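Local coordinates for protein pseudoalteromonas arctica PAMC 21717 (Pseudoalteromonas arctica, PDB 5YL7) that probably cleaves peptide bonds as a cold-active, calcium-binding serine protease of the subtilase family, at residues G101-G106 / T280-P285; V167-L172 / V195-A200. One frame throughout, in Å; residues are numbered along the deposited sequence.

Interaction 1 (G101-G106 / T280-P285); sequences GTHVAG and TSMAAP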
ATOM      1  N   GLY A 101       0.137  -3.300  -8.040  1.00  4.23           N
ATOM      2  CA  GLY A 101       1.118  -3.616  -7.066  1.00  4.65           C
ATOM      3  C   GLY A 101       2.511  -2.995  -7.295  1.00  4.36           C
ATOM      4  O   GLY A 101       3.240  -2.757  -6.340  1.00  4.83           O
ATOM      5  N   THR A 102       2.820  -2.683  -8.543  1.00  4.91           N
ATOM      6  CA  THR A 102       4.089  -2.011  -8.866  1.00  4.73           C
ATOM      7  C   THR A 102       4.043  -0.560  -8.427  1.00  4.26           C
ATOM      8  O   THR A 102       4.982  -0.049  -7.862  1.00  5.14           O
ATOM      9  CB  THR A 102       4.303  -2.087 -10.355  1.00  5.07           C
ATOM     10  OG1 THR A 102       4.467  -3.485 -10.770  1.00  5.75           O
ATOM     11  CG2 THR A 102       5.587  -1.334 -10.791  1.00  4.96           C
ATOM     12  N   HIS A 103       2.867   0.065  -8.588  1.00  4.30           N
ATOM     13  CA  HIS A 103       2.651   1.437  -8.156  1.00  4.64           C
ATOM     14  C   HIS A 103       2.732   1.546  -6.654  1.00  4.22           C
ATOM     15  O   HIS A 103       3.471   2.338  -6.048  1.00  4.47           O
ATOM     16  CB  HIS A 103       1.365   1.952  -8.773  1.00  4.66           C
ATOM     17  CG  HIS A 103       1.167   3.425  -8.723  1.00  4.77           C
ATOM     18  ND1 HIS A 103       0.794   4.084  -7.587  1.00  5.18           N
ATOM     19  CD2 HIS A 103       1.360   4.347  -9.689  1.00  5.40           C
ATOM     20  CE1 HIS A 103       0.774   5.393  -7.871  1.00  5.41           C
ATOM     21  NE2 HIS A 103       1.084   5.569  -9.148  1.00  5.37           N
ATOM     22  N   VAL A 104       1.973   0.682  -5.973  1.00  4.22           N
ATOM     23  CA  VAL A 104       1.950   0.654  -4.497  1.00  4.15           C
ATOM     24  C   VAL A 104       3.313   0.336  -3.945  1.00  3.83           C
ATOM     25  O   VAL A 104       3.766   1.019  -2.995  1.00  4.38           O
ATOM     26  CB  VAL A 104       0.869  -0.383  -4.036  1.00  4.19           C
ATOM     27  CG1 VAL A 104       0.956  -0.634  -2.553  1.00  4.26           C
ATOM     28  CG2 VAL A 104      -0.506   0.107  -4.382  1.00  4.69           C
ATOM     29  N   ALA A 105       3.986  -0.676  -4.465  1.00  4.39           N
ATOM     30  CA  ALA A 105       5.312  -0.977  -3.941  1.00  4.87           C
ATOM     31  C   ALA A 105       6.294   0.197  -4.081  1.00  5.00           C
ATOM     32  O   ALA A 105       7.150   0.362  -3.216  1.00  5.18           O
ATOM     33  CB  ALA A 105       5.880  -2.245  -4.570  1.00  6.01           C
ATOM     34  N   GLY A 106       6.194   0.912  -5.216  1.00  4.59           N
ATOM     35  CA  GLY A 106       7.054   2.082  -5.375  1.00  4.81           C
ATOM     36  C   GLY A 106       6.803   3.200  -4.394  1.00  4.74           C
ATOM     37  O   GLY A 106       7.746   3.871  -3.958  1.00  5.31           O
ATOM     38  N   THR A 280      -7.631   5.381  -2.229  1.00  5.61           N
ATOM     39  CA  THR A 280      -7.178   4.952  -0.893  1.00  4.67           C
ATOM     40  C   THR A 280      -6.037   3.920  -1.046  1.00  4.91           C
ATOM     41  O   THR A 280      -5.200   3.863  -0.119  1.00  4.97           O
ATOM     42  CB  THR A 280      -8.281   4.462   0.012  1.00  4.82           C
ATOM     43  OG1 THR A 280      -8.924   3.365  -0.579  1.00  5.14           O
ATOM     44  CG2 THR A 280      -9.241   5.555   0.394  1.00  5.39           C
ATOM     45  N   SER A 281      -5.920   3.262  -2.169  1.00  5.11           N
ATOM     46  CA  SER A 281      -4.814   2.359  -2.435  1.00  5.35           C
ATOM     47  C   SER A 281      -3.457   3.070  -2.493  1.00  4.76           C
ATOM     48  O   SER A 281      -2.465   2.421  -2.314  1.00  5.18           O
ATOM     49  CB  SER A 281      -4.965   1.737  -3.823  1.00  8.77           C
ATOM     50  OG  SER A 281      -5.876   0.665  -3.858  1.00 12.84           O
ATOM     51  N   MET A 282      -3.460   4.363  -2.827  1.00  4.53           N
ATOM     52  CA  MET A 282      -2.264   5.185  -2.918  1.00  4.60           C
ATOM     53  C   MET A 282      -1.983   5.823  -1.594  1.00  4.42           C
ATOM     54  O   MET A 282      -0.820   6.078  -1.244  1.00  4.90           O
ATOM     55  CB  MET A 282      -2.379   6.234  -4.008  1.00  5.54           C
ATOM     56  CG  MET A 282      -2.161   5.786  -5.479  1.00  6.06           C
ATOM     57  SD  MET A 282      -3.361   4.612  -6.122  1.00  7.11           S
ATOM     58  CE  MET A 282      -2.414   3.105  -6.030  1.00  6.70           C
ATOM     59  N   ALA A 283      -3.028   6.095  -0.805  1.00  4.26           N
ATOM     60  CA  ALA A 283      -2.849   6.650   0.554  1.00  4.30           C
ATOM     61  C   ALA A 283      -2.252   5.624   1.500  1.00  4.07           C
ATOM     62  O   ALA A 283      -1.327   5.920   2.274  1.00  4.72           O
ATOM     63  CB  ALA A 283      -4.219   7.139   1.043  1.00  4.51           C
ATOM     64  N   ALA A 284      -2.760   4.401   1.482  1.00  4.26           N
ATOM     65  CA  ALA A 284      -2.255   3.335   2.374  1.00  3.99           C
ATOM     66  C   ALA A 284      -0.751   3.138   2.344  1.00  3.40           C
ATOM     67  O   ALA A 284      -0.167   3.109   3.437  1.00  4.12           O
ATOM     68  CB  ALA A 284      -3.032   2.033   2.138  1.00  4.75           C
ATOM     69  N   PRO A 285      -0.118   3.063   1.202  1.00  4.14           N
ATOM     70  CA  PRO A 285       1.390   2.789   1.223  1.00  4.11           C
ATOM     71  C   PRO A 285       2.131   3.977   1.752  1.00  4.30           C
ATOM     72  O   PRO A 285       3.266   3.774   2.223  1.00  4.78           O
ATOM     73  CB  PRO A 285       1.704   2.435  -0.211  1.00  4.43           C
ATOM     74  CG  PRO A 285       0.548   3.042  -0.993  1.00  4.52           C
ATOM     75  CD  PRO A 285      -0.630   2.794  -0.167  1.00  4.12           C
TER
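With CG1 anti to its backbone N (chi1 170°), Val104 sends its two methyls to different partners on helix 280-285: CG1 to the ring of Pro285, CG2 to Met282 and the carbonyl of Ser281. Met282 has CG anti to its own carbonyl carbon (chi1 -78°), and bends at chi2 and chi3 bring its methyl back toward helix 101-106. The two short helical segments run with a crossing angle of -33°, their axes 9.1 Å apart at closest approach, with side chains between them touching a carbonyl on each. Met282 CE settles 3.7 Å from His103 ND1 and 3.9 Å from Val104 CG2, meeting the imidazole obliquely. Met282 CG, too, is near that ring, 3.8 Å from His103 CE1. One turn on, Pro285 CB packs 3.9 Å from Val104 CG1 and 3.7 Å from Val104 O, and Val104 CG2 lies 3.7 Å from Ser281 O. An alanine in place of Val104 would probably open a gap between Met282 CE and the Pro285 ring, leaving the methionine methyl freer to turn. The polar ends find partners elsewhere: His103 NE2 bonds to Gly275 O, and Ser281 OG to His100 NE2, consistent with the serine and histidine of a subtilisin-like triad. All touching residues are buried, and van der Waals contacts, two of them to backbone oxygens, join the helices.

Interaction 2 (V167-L172 / V195-A200); sequences VINMSL and VVVIAA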
ATOM      1  N   VAL A 167       5.544  -4.789   8.562  1.00  5.22           N
ATOM      2  CA  VAL A 167       4.365  -3.978   8.140  1.00  4.86           C
ATOM      3  C   VAL A 167       3.714  -4.763   6.979  1.00  4.39           C
ATOM      4  O   VAL A 167       4.448  -5.233   6.107  1.00  5.00           O
ATOM      5  CB  VAL A 167       4.788  -2.604   7.656  1.00  5.44           C
ATOM      6  CG1 VAL A 167       3.591  -1.783   7.195  1.00  5.58           C
ATOM      7  CG2 VAL A 167       5.624  -1.882   8.656  1.00  5.71           C
ATOM      8  N   ILE A 168       2.396  -4.841   6.978  1.00  4.37           N
ATOM      9  CA  ILE A 168       1.615  -5.314   5.805  1.00  4.71           C
ATOM     10  C   ILE A 168       0.892  -4.126   5.271  1.00  4.92           C
ATOM     11  O   ILE A 168       0.232  -3.361   6.015  1.00  5.78           O
ATOM     12  CB  ILE A 168       0.653  -6.409   6.204  1.00  4.98           C
ATOM     13  CG1 ILE A 168       1.428  -7.761   6.370  1.00  5.71           C
ATOM     14  CG2 ILE A 168      -0.499  -6.565   5.274  1.00  5.58           C
ATOM     15  CD1 ILE A 168       0.643  -8.793   7.115  1.00  6.80           C
ATOM     16  N   ASN A 169       0.916  -3.969   3.953  1.00  4.41           N
ATOM     17  CA  ASN A 169       0.043  -3.033   3.207  1.00  4.61           C
ATOM     18  C   ASN A 169      -0.961  -3.783   2.394  1.00  4.48           C
ATOM     19  O   ASN A 169      -0.598  -4.653   1.582  1.00  5.42           O
ATOM     20  CB  ASN A 169       0.907  -2.118   2.306  1.00  4.81           C
ATOM     21  CG  ASN A 169       0.086  -1.053   1.656  1.00  4.91           C
ATOM     22  OD1 ASN A 169      -0.090   0.031   2.210  1.00  6.33           O
ATOM     23  ND2 ASN A 169      -0.521  -1.371   0.471  1.00  5.67           N
ATOM     24  N   MET A 170      -2.239  -3.476   2.570  1.00  4.75           N
ATOM     25  CA  MET A 170      -3.334  -4.028   1.756  1.00  5.18           C
ATOM     26  C   MET A 170      -4.075  -2.886   1.155  1.00  4.78           C
ATOM     27  O   MET A 170      -5.055  -2.293   1.682  1.00  5.87           O
ATOM     28  CB  MET A 170      -4.341  -4.883   2.565  1.00  6.59           C
ATOM     29  CG  MET A 170      -3.693  -6.258   2.871  1.00  8.20           C
ATOM     30  SD  MET A 170      -4.938  -7.464   3.487  1.00 12.95           S
ATOM     31  CE  MET A 170      -4.590  -6.829   4.745  1.00  4.41           C
ATOM     32  N   SER A 171      -3.752  -2.596  -0.112  1.00  5.13           N
ATOM     33  CA  SER A 171      -4.429  -1.577  -0.960  1.00  5.78           C
ATOM     34  C   SER A 171      -5.482  -2.298  -1.755  1.00  6.73           C
ATOM     35  O   SER A 171      -5.387  -2.438  -2.999  1.00  9.36           O
ATOM     36  CB  SER A 171      -3.400  -0.918  -1.833  1.00  5.32           C
ATOM     37  OG  SER A 171      -2.620  -0.011  -1.106  1.00  5.31           O
ATOM     38  N   LEU A 172      -6.476  -2.854  -1.105  1.00  6.41           N
ATOM     39  CA  LEU A 172      -7.493  -3.748  -1.699  1.00  7.14           C
ATOM     40  C   LEU A 172      -8.692  -3.797  -0.837  1.00  8.52           C
ATOM     41  O   LEU A 172      -8.630  -3.392   0.361  1.00  8.81           O
ATOM     42  CB  LEU A 172      -6.867  -5.151  -1.961  1.00  8.71           C
ATOM     43  CG  LEU A 172      -6.414  -5.905  -0.695  1.00  9.10           C
ATOM     44  CD1 LEU A 172      -7.582  -6.559   0.087  1.00 11.78           C
ATOM     45  CD2 LEU A 172      -5.414  -7.009  -0.979  1.00 11.08           C
ATOM     46  N   VAL A 195       2.276  -4.926  11.972  1.00  4.85           N
ATOM     47  CA  VAL A 195       1.199  -3.942  11.849  1.00  4.98           C
ATOM     48  C   VAL A 195       0.562  -4.038  10.478  1.00  4.60           C
ATOM     49  O   VAL A 195       1.254  -4.264   9.477  1.00  5.62           O
ATOM     50  CB  VAL A 195       1.699  -2.530  12.206  1.00  5.36           C
ATOM     51  CG1 VAL A 195       2.669  -1.984  11.184  1.00  5.19           C
ATOM     52  CG2 VAL A 195       0.556  -1.536  12.420  1.00  6.03           C
ATOM     53  N   VAL A 196      -0.753  -3.843  10.436  1.00  4.53           N
ATOM     54  CA  VAL A 196      -1.536  -4.059   9.212  1.00  4.21           C
ATOM     55  C   VAL A 196      -2.161  -2.737   8.782  1.00  4.45           C
ATOM     56  O   VAL A 196      -2.983  -2.217   9.546  1.00  5.39           O
ATOM     57  CB  VAL A 196      -2.578  -5.153   9.429  1.00  5.29           C
ATOM     58  CG1 VAL A 196      -3.317  -5.399   8.124  1.00  6.35           C
ATOM     59  CG2 VAL A 196      -1.917  -6.449   9.856  1.00  6.01           C
ATOM     60  N   VAL A 197      -1.802  -2.246   7.608  1.00  4.34           N
ATOM     61  CA  VAL A 197      -2.278  -0.979   7.078  1.00  4.59           C
ATOM     62  C   VAL A 197      -3.117  -1.237   5.874  1.00  4.76           C
ATOM     63  O   VAL A 197      -2.697  -1.956   4.973  1.00  5.14           O
ATOM     64  CB  VAL A 197      -1.031  -0.097   6.726  1.00  5.11           C
ATOM     65  CG1 VAL A 197      -1.508   1.261   6.172  1.00  5.87           C
ATOM     66  CG2 VAL A 197      -0.164   0.140   7.965  1.00  5.16           C
ATOM     67  N   ILE A 198      -4.324  -0.609   5.828  1.00  4.82           N
ATOM     68  CA  ILE A 198      -5.342  -0.956   4.852  1.00  4.74           C
ATOM     69  C   ILE A 198      -5.974   0.290   4.266  1.00  4.76           C
ATOM     70  O   ILE A 198      -6.204   1.302   4.945  1.00  5.59           O
ATOM     71  CB  ILE A 198      -6.440  -1.839   5.480  1.00  5.53           C
ATOM     72  CG1 ILE A 198      -5.770  -3.074   6.119  1.00  6.38           C
ATOM     73  CG2 ILE A 198      -7.464  -2.231   4.416  1.00  6.17           C
ATOM     74  CD1 ILE A 198      -6.710  -4.061   6.774  1.00  8.49           C
ATOM     75  N   ALA A 199      -6.198   0.239   2.942  1.00  3.87           N
ATOM     76  CA  ALA A 199      -6.997   1.251   2.242  1.00  4.28           C
ATOM     77  C   ALA A 199      -8.450   1.169   2.597  1.00  5.13           C
ATOM     78  O   ALA A 199      -9.078   0.114   2.498  1.00  6.40           O
ATOM     79  CB  ALA A 199      -6.846   1.097   0.782  1.00  4.63           C
ATOM     80  N   ALA A 200      -9.073   2.323   2.922  1.00  4.82           N
ATOM     81  CA  ALA A 200     -10.520   2.291   3.388  1.00  5.48           C
ATOM     82  C   ALA A 200     -11.446   2.109   2.298  1.00  5.48           C
ATOM     83  O   ALA A 200     -12.679   1.792   2.602  1.00  6.87           O
ATOM     84  CB  ALA A 200     -10.828   3.562   4.108  1.00  5.99           C
TER
HETATM   85  O   HOH W   1     -10.374  -2.338   2.513  1.00 23.26           O
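The terminal methyl of Met170 packs beside the side chains of Val196 and Ile198 on the neighbouring strand. Its CB starts out 4.1 Å from Val197 O, on the side of the sheet it shares with Ile168, Val196 and Ile198. CG lies anti to the carbonyl carbon (chi1 -76°), and the chain runs extended through CG to SD before bending at chi3. That bend turns CE back toward the level of Ile168, still above its own strand, where it meets methyls of its neighbours, 3.9 Å from Val196 CG1 and 4.0 Å from Ile198 CD1. Helix 140-150 covers the same face, where Ile143 and Ile147 touch Met170. On the other face Val167 and Val195 lie side by side, with Val167 CG2 3.9 Å from Val195 CG1.

Underneath, the parallel backbones are joined by four hydrogen bonds. Ile168 uses both its N-H, to Val195 O, and its carbonyl, which accepts from Val197 N; Met170 likewise donates to Val197 O and accepts from Ala199 N. The last is the longest, 3.1 Å from Ala199 N to Met170 O, its donor tilted 29° from the carbonyl plane. Past it, Ser171 centres an inverse gamma turn and the direct pairing gives way to a water that donates to both Leu172 O and Ala199 O, 2.8 Å from the latter.

Strands 167-170 and 195-199 are neighbours in the central parallel sheet, connected through helix 180-191 in a beta-alpha-beta crossover, as belongs to the alpha/beta fold of subtilases.

Interaction 2 is nested along the chain inside the loop closed by interaction 1, and their centres lie 10 Å apart. They meet where strand 167-170 gives way to the turn at Ser171: Ser171 OG is 2.7 Å from Ser281 O, a probable hydrogen bond. Ala199 CB, at the end of strand 195-199, packs 3.3 Å from Thr280 O. Residues 280-285 thus rest on the ends of both strands while also packing against helix 101-106. Ser281, His100 and Asp41 have the geometry of a Ser-His-Asp charge relay, and Ser171 also touches Asp41. The sheet in this way abuts the probable catalytic site, with Ser171 a likely second-shell support for the backbone of Ser281.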